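Local coordinates for putative ABC transporter amino acid-binding protein (Sinorhizobium meliloti, PDB 2Q88) that binds the compatible solutes ectoine and hydroxyectoine as the substrate-binding component of an ABC transporter, and so probably serves osmoprotective uptake, at residues G13-A18 against R72-T77; I19-P24 against A56-Y61; P123-G128 against R166-S171; E101-K106 against K114-I119. All coordinates share one frame; numbering follows the deposited sequence.

Contact 1 (G13-A18 against R72-T77). With CD (cadmium ion), chain E.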
loop_
_atom_site.group_PDB
_atom_site.type_symbol
_atom_site.label_atom_id
_atom_site.label_comp_id
_atom_site.label_asym_id
_atom_site.label_seq_id
_atom_site.Cartn_x
_atom_site.Cartn_y
_atom_site.Cartn_z
ATOM N N GLY A 13 1.373 0.777 -25.847
ATOM C CA GLY A 13 2.775 0.697 -25.464
ATOM C C GLY A 13 3.031 0.808 -23.971
ATOM O O GLY A 13 4.172 0.651 -23.528
ATOM N N PHE A 14 1.985 1.112 -23.199
ATOM C CA PHE A 14 2.113 1.315 -21.746
ATOM C C PHE A 14 0.800 1.145 -21.008
ATOM O O PHE A 14 -0.273 1.322 -21.590
ATOM C CB PHE A 14 2.713 2.705 -21.412
ATOM C CG PHE A 14 1.869 3.870 -21.870
ATOM C CD1 PHE A 14 0.898 4.418 -21.033
ATOM C CD2 PHE A 14 2.048 4.418 -23.138
ATOM C CE1 PHE A 14 0.104 5.491 -21.451
ATOM C CE2 PHE A 14 1.270 5.494 -23.569
ATOM C CZ PHE A 14 0.291 6.032 -22.724
ATOM N N ALA A 15 0.911 0.806 -19.720
ATOM C CA ALA A 15 -0.201 0.837 -18.775
ATOM C C ALA A 15 -0.026 2.030 -17.850
ATOM O O ALA A 15 1.091 2.351 -17.449
ATOM C CB ALA A 15 -0.231 -0.459 -17.945
ATOM N N ARG A 16 -1.129 2.688 -17.517
ATOM C CA ARG A 16 -1.117 3.756 -16.519
ATOM C C ARG A 16 -1.366 3.139 -15.150
ATOM O O ARG A 16 -2.374 2.457 -14.951
ATOM C CB ARG A 16 -2.199 4.791 -16.800
ATOM C CG ARG A 16 -2.059 5.506 -18.123
ATOM C CD ARG A 16 -3.250 6.374 -18.445
ATOM N NE ARG A 16 -3.112 6.992 -19.757
ATOM C CZ ARG A 16 -2.501 8.144 -19.971
ATOM N NH1 ARG A 16 -1.967 8.816 -18.951
ATOM N NH2 ARG A 16 -2.422 8.633 -21.209
ATOM N N ILE A 17 -0.456 3.383 -14.214
ATOM C CA ILE A 17 -0.574 2.813 -12.863
ATOM C C ILE A 17 -0.676 3.921 -11.814
ATOM O O ILE A 17 -0.127 5.006 -11.989
ATOM C CB ILE A 17 0.593 1.816 -12.552
ATOM C CG1 ILE A 17 1.963 2.522 -12.567
ATOM C CG2 ILE A 17 0.551 0.603 -13.523
ATOM C CD1 ILE A 17 3.183 1.642 -12.209
ATOM N N ALA A 18 -1.379 3.645 -10.723
ATOM C CA ALA A 18 -1.500 4.609 -9.643
ATOM C C ALA A 18 -0.594 4.168 -8.506
ATOM O O ALA A 18 -0.623 2.996 -8.121
ATOM C CB ALA A 18 -2.940 4.709 -9.186
ATOM N N ARG A 72 -9.323 6.510 -15.275
ATOM C CA ARG A 72 -8.147 7.366 -15.422
ATOM C C ARG A 72 -6.846 6.573 -15.429
ATOM O O ARG A 72 -5.892 6.950 -16.113
ATOM C CB ARG A 72 -8.106 8.462 -14.356
ATOM C CG ARG A 72 -9.139 9.556 -14.588
ATOM C CD ARG A 72 -8.989 10.753 -13.676
ATOM N NE ARG A 72 -9.486 10.502 -12.323
ATOM C CZ ARG A 72 -10.740 10.719 -11.929
ATOM N NH1 ARG A 72 -11.640 11.178 -12.789
ATOM N NH2 ARG A 72 -11.098 10.475 -10.670
ATOM N N HIS A 73 -6.811 5.482 -14.671
ATOM C CA HIS A 73 -5.649 4.593 -14.680
ATOM C C HIS A 73 -6.067 3.159 -14.971
ATOM O O HIS A 73 -7.257 2.812 -14.885
ATOM C CB HIS A 73 -4.870 4.723 -13.376
ATOM C CG HIS A 73 -4.637 6.148 -12.977
ATOM N ND1 HIS A 73 -5.312 6.751 -11.940
ATOM C CD2 HIS A 73 -3.856 7.110 -13.528
ATOM C CE1 HIS A 73 -4.931 8.013 -11.841
ATOM N NE2 HIS A 73 -4.049 8.258 -12.796
ATOM N N ASP A 74 -5.087 2.339 -15.326
ATOM C CA ASP A 74 -5.342 0.963 -15.761
ATOM C C ASP A 74 -5.248 -0.027 -14.607
ATOM O O ASP A 74 -5.933 -1.046 -14.600
ATOM C CB ASP A 74 -4.368 0.597 -16.876
ATOM C CG ASP A 74 -4.483 1.539 -18.070
ATOM O OD1 ASP A 74 -5.627 1.768 -18.514
ATOM O OD2 ASP A 74 -3.505 2.114 -18.611
ATOM N N ALA A 75 -4.387 0.277 -13.642
ATOM C CA ALA A 75 -4.205 -0.565 -12.463
ATOM C C ALA A 75 -3.777 0.293 -11.290
ATOM O O ALA A 75 -3.169 1.335 -11.484
ATOM C CB ALA A 75 -3.147 -1.638 -12.742
ATOM N N ILE A 76 -4.101 -0.139 -10.073
ATOM C CA ILE A 76 -3.513 0.466 -8.870
ATOM C C ILE A 76 -2.408 -0.469 -8.418
ATOM O O ILE A 76 -2.674 -1.620 -8.123
ATOM C CB ILE A 76 -4.580 0.622 -7.748
ATOM C CG1 ILE A 76 -5.691 1.579 -8.179
ATOM C CG2 ILE A 76 -3.943 1.125 -6.469
ATOM C CD1 ILE A 76 -6.966 1.444 -7.316
ATOM N N THR A 77 -1.166 0.001 -8.380
ATOM C CA THR A 77 -0.061 -0.861 -7.975
ATOM C C THR A 77 0.724 -0.113 -6.914
ATOM O O THR A 77 1.782 0.451 -7.184
ATOM C CB THR A 77 0.836 -1.193 -9.179
ATOM O OG1 THR A 77 1.309 0.025 -9.743
ATOM C CG2 THR A 77 0.027 -1.819 -10.316
HETATM CD CD CD E . -3.150 10.187 -14.156
HETATM O O HOH W 1 -2.339 9.537 -16.268
#
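With CG anti to its carbonyl carbon (chi1 -58°), D74 brings its carboxylate to the backbone of R16, while T77 has OG1 set between its own N and carbonyl carbon (chi1 58°), against the side chain of I17. D74 OD2 takes the amide of R16 in a nearly straight bond (R16 N to D74 OD2 2.7 Å, 175° at the hydrogen), met on the anti side and somewhat out of the carboxylate plane. Going the other way, R16 O accepts two amides, D74 N at 2.7 Å and A75 N at 3.2 Å, so side chain and backbone of D74 together hold R16 by both its N and O. OD1 of the same carboxylate forms a salt bridge with K5. Past H73 and D74, which are not in a strand, the pairing becomes regular and parallel: A18 N binds A75 O at 3.0 Å and T77 N binds A18 O at 3.1 Å. Strand 14-19 is the middle one of the parallel sheet in this lobe of the solute-binding protein fold, with 53-58 on its other edge. I17 and T77 cross at about a right angle; T77 OG1 lies 3.4 Å from I17 CB and is buried without a polar partner in the model. On the A18 side, A18 CB packs on I76 CG1. R16 CB sits near the plane of the H73 ring, at its edge. H73 NE2 binds a cadmium ion, 2.5 Å away and in the ring plane, which S57 OG also binds, and a water on that metal receives a weak bond from R16 NH1.

Contact 2 (I19-P24 against A56-Y61). With CD (cadmium ion), chain E; 4CS ((4S)-2-methyl-1,4,5,6-tetrahydropyrimidine-4-carboxylic acid), chain F.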
loop_
_atom_site.group_PDB
_atom_site.type_symbol
_atom_site.label_atom_id
_atom_site.label_comp_id
_atom_site.label_asym_id
_atom_site.label_seq_id
_atom_site.Cartn_x
_atom_site.Cartn_y
_atom_site.Cartn_z
ATOM N N ILE A 19 0.216 5.107 -7.998
ATOM C CA ILE A 19 1.131 4.880 -6.871
ATOM C C ILE A 19 1.031 6.026 -5.853
ATOM O O ILE A 19 0.403 7.041 -6.134
ATOM C CB ILE A 19 2.594 4.765 -7.360
ATOM C CG1 ILE A 19 3.105 6.111 -7.897
ATOM C CG2 ILE A 19 2.737 3.657 -8.404
ATOM C CD1 ILE A 19 4.630 6.187 -7.978
ATOM N N ALA A 20 1.660 5.877 -4.683
ATOM C CA ALA A 20 1.608 6.931 -3.663
ATOM C C ALA A 20 2.955 7.525 -3.266
ATOM O O ALA A 20 2.984 8.535 -2.560
ATOM C CB ALA A 20 0.875 6.444 -2.423
ATOM N N ASN A 21 4.054 6.909 -3.700
ATOM C CA ASN A 21 5.411 7.298 -3.261
ATOM C C ASN A 21 5.645 7.024 -1.757
ATOM O O ASN A 21 5.754 7.941 -0.948
ATOM C CB ASN A 21 5.730 8.756 -3.620
ATOM C CG ASN A 21 7.218 9.052 -3.592
ATOM O OD1 ASN A 21 8.050 8.140 -3.607
ATOM N ND2 ASN A 21 7.562 10.331 -3.549
ATOM N N GLU A 22 5.695 5.746 -1.405
ATOM C CA GLU A 22 5.860 5.305 -0.015
ATOM C C GLU A 22 6.785 4.089 -0.006
ATOM O O GLU A 22 6.316 2.950 -0.042
ATOM C CB GLU A 22 4.502 4.957 0.608
ATOM C CG GLU A 22 4.585 4.516 2.076
ATOM C CD GLU A 22 3.265 4.001 2.620
ATOM O OE1 GLU A 22 2.246 4.701 2.434
ATOM O OE2 GLU A 22 3.246 2.904 3.249
ATOM N N PRO A 23 8.101 4.321 -0.014
ATOM C CA PRO A 23 9.060 3.217 -0.002
ATOM C C PRO A 23 8.856 2.303 1.218
ATOM O O PRO A 23 8.568 2.819 2.303
ATOM C CB PRO A 23 10.431 3.920 0.072
ATOM C CG PRO A 23 10.206 5.335 -0.391
ATOM C CD PRO A 23 8.754 5.645 -0.088
ATOM N N PRO A 24 9.058 0.988 1.089
ATOM C CA PRO A 24 9.478 0.305 -0.143
ATOM C C PRO A 24 8.361 -0.237 -1.048
ATOM O O PRO A 24 8.651 -1.040 -1.947
ATOM C CB PRO A 24 10.265 -0.882 0.407
ATOM C CG PRO A 24 9.505 -1.260 1.654
ATOM C CD PRO A 24 9.013 0.058 2.231
ATOM N N ALA A 56 3.465 6.000 -14.338
ATOM C CA ALA A 56 2.937 6.155 -12.977
ATOM C C ALA A 56 2.416 7.554 -12.647
ATOM O O ALA A 56 3.041 8.570 -12.990
ATOM C CB ALA A 56 3.960 5.716 -11.949
ATOM N N SER A 57 1.256 7.585 -11.992
ATOM C CA SER A 57 0.642 8.805 -11.465
ATOM C C SER A 57 0.647 8.706 -9.934
ATOM O O SER A 57 0.251 7.674 -9.394
ATOM C CB SER A 57 -0.812 8.911 -11.945
ATOM O OG SER A 57 -0.921 9.253 -13.337
ATOM N N ILE A 58 1.094 9.764 -9.251
ATOM C CA ILE A 58 1.061 9.827 -7.777
ATOM C C ILE A 58 -0.234 10.469 -7.291
ATOM O O ILE A 58 -0.660 11.488 -7.818
ATOM C CB ILE A 58 2.268 10.630 -7.223
ATOM C CG1 ILE A 58 3.565 9.846 -7.409
ATOM C CG2 ILE A 58 2.073 10.977 -5.736
ATOM C CD1 ILE A 58 4.800 10.679 -7.084
ATOM N N SER A 59 -0.842 9.859 -6.278
ATOM C CA SER A 59 -1.982 10.435 -5.599
ATOM C C SER A 59 -1.989 9.923 -4.163
ATOM O O SER A 59 -1.239 9.007 -3.819
ATOM C CB SER A 59 -3.286 10.065 -6.316
ATOM O OG SER A 59 -3.750 8.779 -5.938
ATOM N N GLU A 60 -2.837 10.510 -3.333
ATOM C CA GLU A 60 -3.053 9.982 -1.987
ATOM C C GLU A 60 -3.945 8.754 -2.145
ATOM O O GLU A 60 -4.560 8.575 -3.214
ATOM C CB GLU A 60 -3.627 11.076 -1.082
ATOM C CG GLU A 60 -2.638 12.231 -0.939
ATOM C CD GLU A 60 -3.183 13.437 -0.205
ATOM O OE1 GLU A 60 -3.596 14.416 -0.871
ATOM O OE2 GLU A 60 -3.185 13.432 1.045
ATOM N N TYR A 61 -3.968 7.876 -1.142
ATOM C CA TYR A 61 -4.607 6.565 -1.292
ATOM C C TYR A 61 -6.105 6.661 -1.548
ATOM O O TYR A 61 -6.658 5.855 -2.287
ATOM C CB TYR A 61 -4.325 5.659 -0.090
ATOM C CG TYR A 61 -2.880 5.206 -0.019
ATOM C CD1 TYR A 61 -2.446 4.090 -0.725
ATOM C CD2 TYR A 61 -1.946 5.910 0.736
ATOM C CE1 TYR A 61 -1.108 3.671 -0.662
ATOM C CE2 TYR A 61 -0.598 5.501 0.798
ATOM C CZ TYR A 61 -0.197 4.377 0.105
ATOM O OH TYR A 61 1.132 3.973 0.147
HETATM CD CD CD E . -3.150 10.187 -14.156
HETATM O O 4CS F . -4.551 1.760 2.728
HETATM C C 4CS F . -3.573 1.104 2.368
HETATM O OXT 4CS F . -3.705 0.212 1.522
HETATM C CA 4CS F . -2.207 1.373 2.984
HETATM C CB 4CS F . -1.929 2.848 3.204
HETATM C CAD 4CS F . -0.560 3.021 3.868
HETATM N NAG 4CS F . 0.479 2.353 3.041
HETATM C CAI 4CS F . 0.167 1.255 2.225
HETATM C CAA 4CS F . 1.255 0.588 1.366
HETATM N N 4CS F . -1.146 0.770 2.156
HETATM O O HOH W 1 -2.339 9.537 -16.268
#
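The polar contact between E22 and Y61 is the hydrogen bond from Y61 OH to E22 OE1 (2.6 Å), and the hydroxyl comes from above the carboxylate plane. E22 reaches it with CG anti to the backbone N (chi1 -179°) and an extended chain, the carboxylate turned 69° from the tyrosine ring. Ectoine brings NAG to the same carboxylate: NAG to E22 OE2 is 2.8 Å and straight (166°), whereas its bond to E22 OE1 is weak. OE2 is also hydrogen-bonded to S176 OG, so both oxygens are shared; the negative carboxylate probably complements positive charge on the ligand's amidine group. Face contacts fix the tyrosine from two sides. A20 CB lies over one face in a CH-pi contact, 3.8 Å from the Y61 ring centroid, and the ectoine carbon CB stands over the centre of the opposite face. This is the cleft of a two-lobed periplasmic binding protein, where loops at the C-terminal ends of parallel strands reach the solute; R86, F81 and T134 bind the same ectoine. Backbone bonds carry the strand pairing up to that loop, from I19 N to S57 O at 2.9 Å and from S59 N to I19 O at 3.1 Å. Apolar packing follows the I19-I58 pair: I19 CG1 touches I58 CG1 at 3.8 Å, the two side chains slanting across each other, and I19 CD1 reaches A56 CB. S57 points away from this packing and gives OG to the cadmium ion.

Contact 3 (P123-G128 against R166-S171)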
loop_
_atom_site.group_PDB
_atom_site.type_symbol
_atom_site.label_atom_id
_atom_site.label_comp_id
_atom_site.label_asym_id
_atom_site.label_seq_id
_atom_site.Cartn_x
_atom_site.Cartn_y
_atom_site.Cartn_z
ATOM N N PRO A 123 -7.851 11.345 25.095
ATOM C CA PRO A 123 -8.436 12.453 24.318
ATOM C C PRO A 123 -7.424 13.487 23.836
ATOM O O PRO A 123 -7.770 14.350 23.023
ATOM C CB PRO A 123 -9.416 13.100 25.305
ATOM C CG PRO A 123 -9.614 12.085 26.350
ATOM C CD PRO A 123 -8.275 11.405 26.503
ATOM N N ASP A 124 -6.188 13.408 24.316
ATOM C CA ASP A 124 -5.137 14.303 23.833
ATOM C C ASP A 124 -4.475 13.764 22.586
ATOM O O ASP A 124 -3.943 14.543 21.801
ATOM C CB ASP A 124 -4.059 14.530 24.890
ATOM C CG ASP A 124 -4.594 15.175 26.134
ATOM O OD1 ASP A 124 -5.646 15.862 26.069
ATOM O OD2 ASP A 124 -4.021 15.047 27.232
ATOM N N ALA A 125 -4.518 12.441 22.401
ATOM C CA ALA A 125 -3.710 11.769 21.381
ATOM C C ALA A 125 -4.228 11.997 19.971
ATOM O O ALA A 125 -5.391 11.726 19.667
ATOM C CB ALA A 125 -3.614 10.272 21.666
ATOM N N LYS A 126 -3.359 12.499 19.114
ATOM C CA LYS A 126 -3.701 12.632 17.711
ATOM C C LYS A 126 -2.824 11.691 16.908
ATOM O O LYS A 126 -1.608 11.630 17.119
ATOM C CB LYS A 126 -3.535 14.075 17.242
ATOM C CG LYS A 126 -4.572 15.028 17.812
ATOM C CD LYS A 126 -4.469 16.405 17.186
ATOM C CE LYS A 126 -5.404 17.382 17.899
ATOM N NZ LYS A 126 -5.101 18.791 17.547
ATOM N N ILE A 127 -3.439 10.967 15.980
ATOM C CA ILE A 127 -2.687 10.095 15.078
ATOM C C ILE A 127 -2.683 10.618 13.646
ATOM O O ILE A 127 -3.730 10.996 13.117
ATOM C CB ILE A 127 -3.230 8.649 15.132
ATOM C CG1 ILE A 127 -2.556 7.777 14.056
ATOM C CG2 ILE A 127 -4.767 8.614 14.977
ATOM C CD1 ILE A 127 -2.579 6.294 14.356
ATOM N N GLY A 128 -1.508 10.631 13.024
ATOM C CA GLY A 128 -1.395 10.994 11.616
ATOM C C GLY A 128 -1.410 9.741 10.774
ATOM O O GLY A 128 -0.855 8.716 11.162
ATOM N N ARG A 166 2.618 18.163 16.210
ATOM C CA ARG A 166 1.269 18.302 15.657
ATOM C C ARG A 166 0.481 16.985 15.739
ATOM O O ARG A 166 -0.762 16.978 15.745
ATOM C CB ARG A 166 1.320 18.841 14.222
ATOM C CG ARG A 166 1.994 20.220 14.096
ATOM C CD ARG A 166 1.372 21.293 14.973
ATOM N NE ARG A 166 2.200 22.497 15.086
ATOM C CZ ARG A 166 1.810 23.617 15.686
ATOM N NH1 ARG A 166 0.599 23.705 16.221
ATOM N NH2 ARG A 166 2.624 24.663 15.744
ATOM N N ILE A 167 1.213 15.874 15.804
ATOM C CA ILE A 167 0.628 14.562 16.072
ATOM C C ILE A 167 1.453 13.831 17.145
ATOM O O ILE A 167 2.610 14.177 17.395
ATOM C CB ILE A 167 0.509 13.711 14.774
ATOM C CG1 ILE A 167 1.877 13.532 14.100
ATOM C CG2 ILE A 167 -0.511 14.330 13.798
ATOM C CD1 ILE A 167 1.841 12.666 12.848
ATOM N N ASP A 168 0.853 12.832 17.772
ATOM C CA ASP A 168 1.551 12.014 18.775
ATOM C C ASP A 168 2.052 10.677 18.227
ATOM O O ASP A 168 2.928 10.033 18.813
ATOM C CB ASP A 168 0.644 11.775 19.969
ATOM C CG ASP A 168 0.233 13.059 20.640
ATOM O OD1 ASP A 168 1.104 13.697 21.277
ATOM O OD2 ASP A 168 -0.928 13.520 20.578
ATOM N N VAL A 169 1.477 10.263 17.111
ATOM C CA VAL A 169 1.829 9.000 16.485
ATOM C C VAL A 169 1.600 9.139 14.986
ATOM O O VAL A 169 0.648 9.783 14.565
ATOM C CB VAL A 169 1.000 7.812 17.075
ATOM C CG1 VAL A 169 -0.476 8.143 17.168
ATOM C CG2 VAL A 169 1.175 6.544 16.258
ATOM N N TYR A 170 2.475 8.540 14.195
ATOM C CA TYR A 170 2.254 8.451 12.755
ATOM C C TYR A 170 2.252 6.975 12.379
ATOM O O TYR A 170 3.153 6.229 12.760
ATOM C CB TYR A 170 3.341 9.219 12.013
ATOM C CG TYR A 170 3.289 9.148 10.490
ATOM C CD1 TYR A 170 2.118 9.420 9.794
ATOM C CD2 TYR A 170 4.432 8.841 9.755
ATOM C CE1 TYR A 170 2.082 9.371 8.390
ATOM C CE2 TYR A 170 4.408 8.781 8.378
ATOM C CZ TYR A 170 3.239 9.046 7.699
ATOM O OH TYR A 170 3.237 9.003 6.320
ATOM N N SER A 171 1.234 6.550 11.651
ATOM C CA SER A 171 1.063 5.136 11.363
ATOM C C SER A 171 1.148 4.841 9.866
ATOM O O SER A 171 0.466 5.479 9.072
ATOM C CB SER A 171 -0.265 4.642 11.925
ATOM O OG SER A 171 -0.370 3.237 11.792
#
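I127 slants across V169 and reaches S171 with its tip. Its CB presses on V169 CG1 at 3.5 Å, tighter than usual for two carbons. With CG1 anti to the backbone N (chi1 173°), the chain runs on past V169: I127 CG1 is 3.8 Å from that same V169 methyl. At the tip, I127 CD1 reaches S171 CB at 3.7 Å. V169 supplies CG1 to this contact because that branch stands between its own N and carbonyl carbon (chi1 47°), while helix 116-121 adds I119 against both residues. The backbones beneath pair as parallel strands, G128 N to V169 O (2.8 Å) and S171 N to G128 O (3.0 Å), both close to straight. Strand 127-129 runs between 149-151 and 169-173, all three parallel and with helices 134-141 and 155-164 in the two connections, the alternating alpha/beta build of a binding-protein lobe. On the other face of the sheet G128 has no side chain, and I167 CD1 settles against its CA at 3.8 Å; beside it Y170 CD1 lies against the G128 carbonyl. Before the strands begin, D168 takes over the pairing. Its OD2 accepts from K126 N at 3.0 Å through the anti lone pair, and D168 N returns a bond to K126 O at 2.8 Å. A second amide, V169 N, binds K126 O only weakly. The aliphatic part of K126 passes the R166 carbonyl, with the chain extended toward the exposed surface.

Contact 4 (E101-K106 against K114-I119)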
loop_
_atom_site.group_PDB
_atom_site.type_symbol
_atom_site.label_atom_id
_atom_site.label_comp_id
_atom_site.label_asym_id
_atom_site.label_seq_id
_atom_site.Cartn_x
_atom_site.Cartn_y
_atom_site.Cartn_z
ATOM N N GLU A 101 1.102 -3.365 10.459
ATOM C CA GLU A 101 1.051 -1.920 10.666
ATOM C C GLU A 101 2.000 -1.528 11.790
ATOM O O GLU A 101 2.229 -2.312 12.720
ATOM C CB GLU A 101 -0.378 -1.454 11.012
ATOM C CG GLU A 101 -1.460 -1.857 10.014
ATOM C CD GLU A 101 -1.509 -0.930 8.809
ATOM O OE1 GLU A 101 -0.457 -0.344 8.465
ATOM O OE2 GLU A 101 -2.596 -0.762 8.219
ATOM N N ALA A 102 2.547 -0.320 11.700
ATOM C CA ALA A 102 3.473 0.192 12.707
ATOM C C ALA A 102 3.106 1.610 13.158
ATOM O O ALA A 102 2.296 2.276 12.519
ATOM C CB ALA A 102 4.912 0.146 12.190
ATOM N N PHE A 103 3.696 2.041 14.277
ATOM C CA PHE A 103 3.625 3.420 14.760
ATOM C C PHE A 103 5.020 4.017 14.812
ATOM O O PHE A 103 5.967 3.343 15.244
ATOM C CB PHE A 103 3.135 3.473 16.206
ATOM C CG PHE A 103 1.676 3.182 16.398
ATOM C CD1 PHE A 103 0.768 3.250 15.357
ATOM C CD2 PHE A 103 1.204 2.910 17.683
ATOM C CE1 PHE A 103 -0.612 2.997 15.589
ATOM C CE2 PHE A 103 -0.139 2.670 17.915
ATOM C CZ PHE A 103 -1.045 2.705 16.864
ATOM N N ALA A 104 5.123 5.282 14.413
ATOM C CA ALA A 104 6.270 6.126 14.721
ATOM C C ALA A 104 5.821 7.029 15.869
ATOM O O ALA A 104 4.780 7.680 15.785
ATOM C CB ALA A 104 6.663 6.951 13.506
ATOM N N LEU A 105 6.627 7.056 16.925
ATOM C CA LEU A 105 6.257 7.605 18.227
ATOM C C LEU A 105 7.400 8.465 18.768
ATOM O O LEU A 105 8.537 8.361 18.305
ATOM C CB LEU A 105 6.030 6.423 19.189
ATOM C CG LEU A 105 4.683 5.927 19.745
ATOM C CD1 LEU A 105 3.458 6.580 19.158
ATOM C CD2 LEU A 105 4.580 4.419 19.656
ATOM N N LYS A 106 7.101 9.299 19.761
ATOM C CA LYS A 106 8.149 10.003 20.489
ATOM C C LYS A 106 8.970 9.023 21.326
ATOM O O LYS A 106 8.423 8.066 21.879
ATOM C CB LYS A 106 7.547 11.109 21.359
ATOM C CG LYS A 106 7.158 12.352 20.570
ATOM C CD LYS A 106 8.395 13.066 20.049
ATOM C CE LYS A 106 8.064 14.432 19.483
ATOM N NZ LYS A 106 9.296 15.243 19.341
ATOM N N LYS A 114 0.266 1.741 22.198
ATOM C CA LYS A 114 0.696 0.453 21.626
ATOM C C LYS A 114 -0.359 -0.142 20.674
ATOM O O LYS A 114 -0.073 -1.078 19.919
ATOM C CB LYS A 114 1.000 -0.563 22.747
ATOM C CG LYS A 114 2.046 -0.124 23.767
ATOM C CD LYS A 114 2.091 -1.099 24.934
ATOM C CE LYS A 114 2.982 -0.606 26.071
ATOM N NZ LYS A 114 2.979 -1.578 27.225
ATOM N N SER A 115 -1.578 0.389 20.734
ATOM C CA SER A 115 -2.689 -0.092 19.921
ATOM C C SER A 115 -3.535 1.096 19.482
ATOM O O SER A 115 -3.399 2.184 20.035
ATOM C CB SER A 115 -3.554 -1.077 20.727
ATOM O OG SER A 115 -4.268 -0.420 21.765
ATOM N N TYR A 116 -4.415 0.896 18.498
ATOM C CA TYR A 116 -5.286 1.990 18.073
ATOM C C TYR A 116 -6.293 2.346 19.157
ATOM O O TYR A 116 -6.752 3.488 19.230
ATOM C CB TYR A 116 -5.991 1.672 16.758
ATOM C CG TYR A 116 -5.062 1.664 15.573
ATOM C CD1 TYR A 116 -4.596 0.461 15.044
ATOM C CD2 TYR A 116 -4.637 2.857 14.981
ATOM C CE1 TYR A 116 -3.741 0.438 13.932
ATOM C CE2 TYR A 116 -3.769 2.846 13.856
ATOM C CZ TYR A 116 -3.318 1.627 13.350
ATOM O OH TYR A 116 -2.455 1.575 12.252
ATOM N N LYS A 117 -6.613 1.367 20.003
ATOM C CA LYS A 117 -7.475 1.584 21.171
ATOM C C LYS A 117 -6.841 2.553 22.162
ATOM O O LYS A 117 -7.520 3.396 22.729
ATOM C CB LYS A 117 -7.777 0.255 21.860
ATOM C CG LYS A 117 -8.883 0.324 22.902
ATOM C CD LYS A 117 -9.210 -1.063 23.418
ATOM C CE LYS A 117 -8.223 -1.493 24.483
ATOM N NZ LYS A 117 -8.315 -0.641 25.695
ATOM N N ASP A 118 -5.531 2.435 22.354
ATOM C CA ASP A 118 -4.803 3.313 23.267
ATOM C C ASP A 118 -4.947 4.772 22.851
ATOM O O ASP A 118 -5.042 5.664 23.695
ATOM C CB ASP A 118 -3.332 2.919 23.303
ATOM C CG ASP A 118 -3.082 1.657 24.104
ATOM O OD1 ASP A 118 -3.944 1.290 24.926
ATOM O OD2 ASP A 118 -2.051 0.966 23.986
ATOM N N ILE A 119 -4.981 5.001 21.541
ATOM C CA ILE A 119 -5.150 6.338 20.993
ATOM C C ILE A 119 -6.570 6.823 21.213
ATOM O O ILE A 119 -6.781 7.983 21.566
ATOM C CB ILE A 119 -4.812 6.367 19.483
ATOM C CG1 ILE A 119 -3.391 5.841 19.231
ATOM C CG2 ILE A 119 -4.944 7.799 18.928
ATOM C CD1 ILE A 119 -3.126 5.530 17.768
#
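F103 and Y116 form a T-shaped aromatic pair: the edge of F103 points at the face of Y116, with centroids 5.2 Å apart and planes at 89°. The touching atom is F103 CE1, 3.6 Å from Y116 CE2, so the edge lands toward the rim of the tyrosine ring. Apolar contact continues at the end of the phenylalanine, where F103 CZ and I119 CD1 meet tip to tip at 3.6 Å. F103 CE2 lies beside the K114-S115 peptide. Hydrogen bonds within 114-119 shape the helix start: S115 is the N-cap, its OG accepting from D118 N at 3.2 Å, and D118 OD2 turns back to S115 N in a weak bond, a capping box. That same OD2 takes K114 N at 3.0 Å by its anti lone pair. Y116 OH passes E101 CB and is hydrogen-bonded to S171 OG; the E101 carboxylate bonds instead to T134. Helix 116-121 packs against strand 98-106 through Y116 and I119, while V169 and S171 of antiparallel neighbour 169-173 also touch F103, I127 of strand 127-129 touches F103, Y116 and I119, and helix 134-141 covers Y116.

How the contacts relate
Contacts 1 and 2 belong to one lobe, contacts 3 and 4 to the other, with contacts 1 and 3 on opposite sides of the chain's centre, about 33 Å apart between centres. Contacts 1 and 3 are buried parallel pairings of closely similar design, each begun by an aspartate that accepts a backbone amide of the partner. Contact 2 pairs the other edge of the same central strand 14-19, I17 O meeting S57 N, but is only partly buried and adds ligand binding to backbone pairing and apolar packing; the two also share the cadmium ion. Contact 4 is largely apolar, buried aromatic helix-on-strand packing without cross-segment hydrogen bonds, joined to contact 3 through strands 98-106 and 169-173.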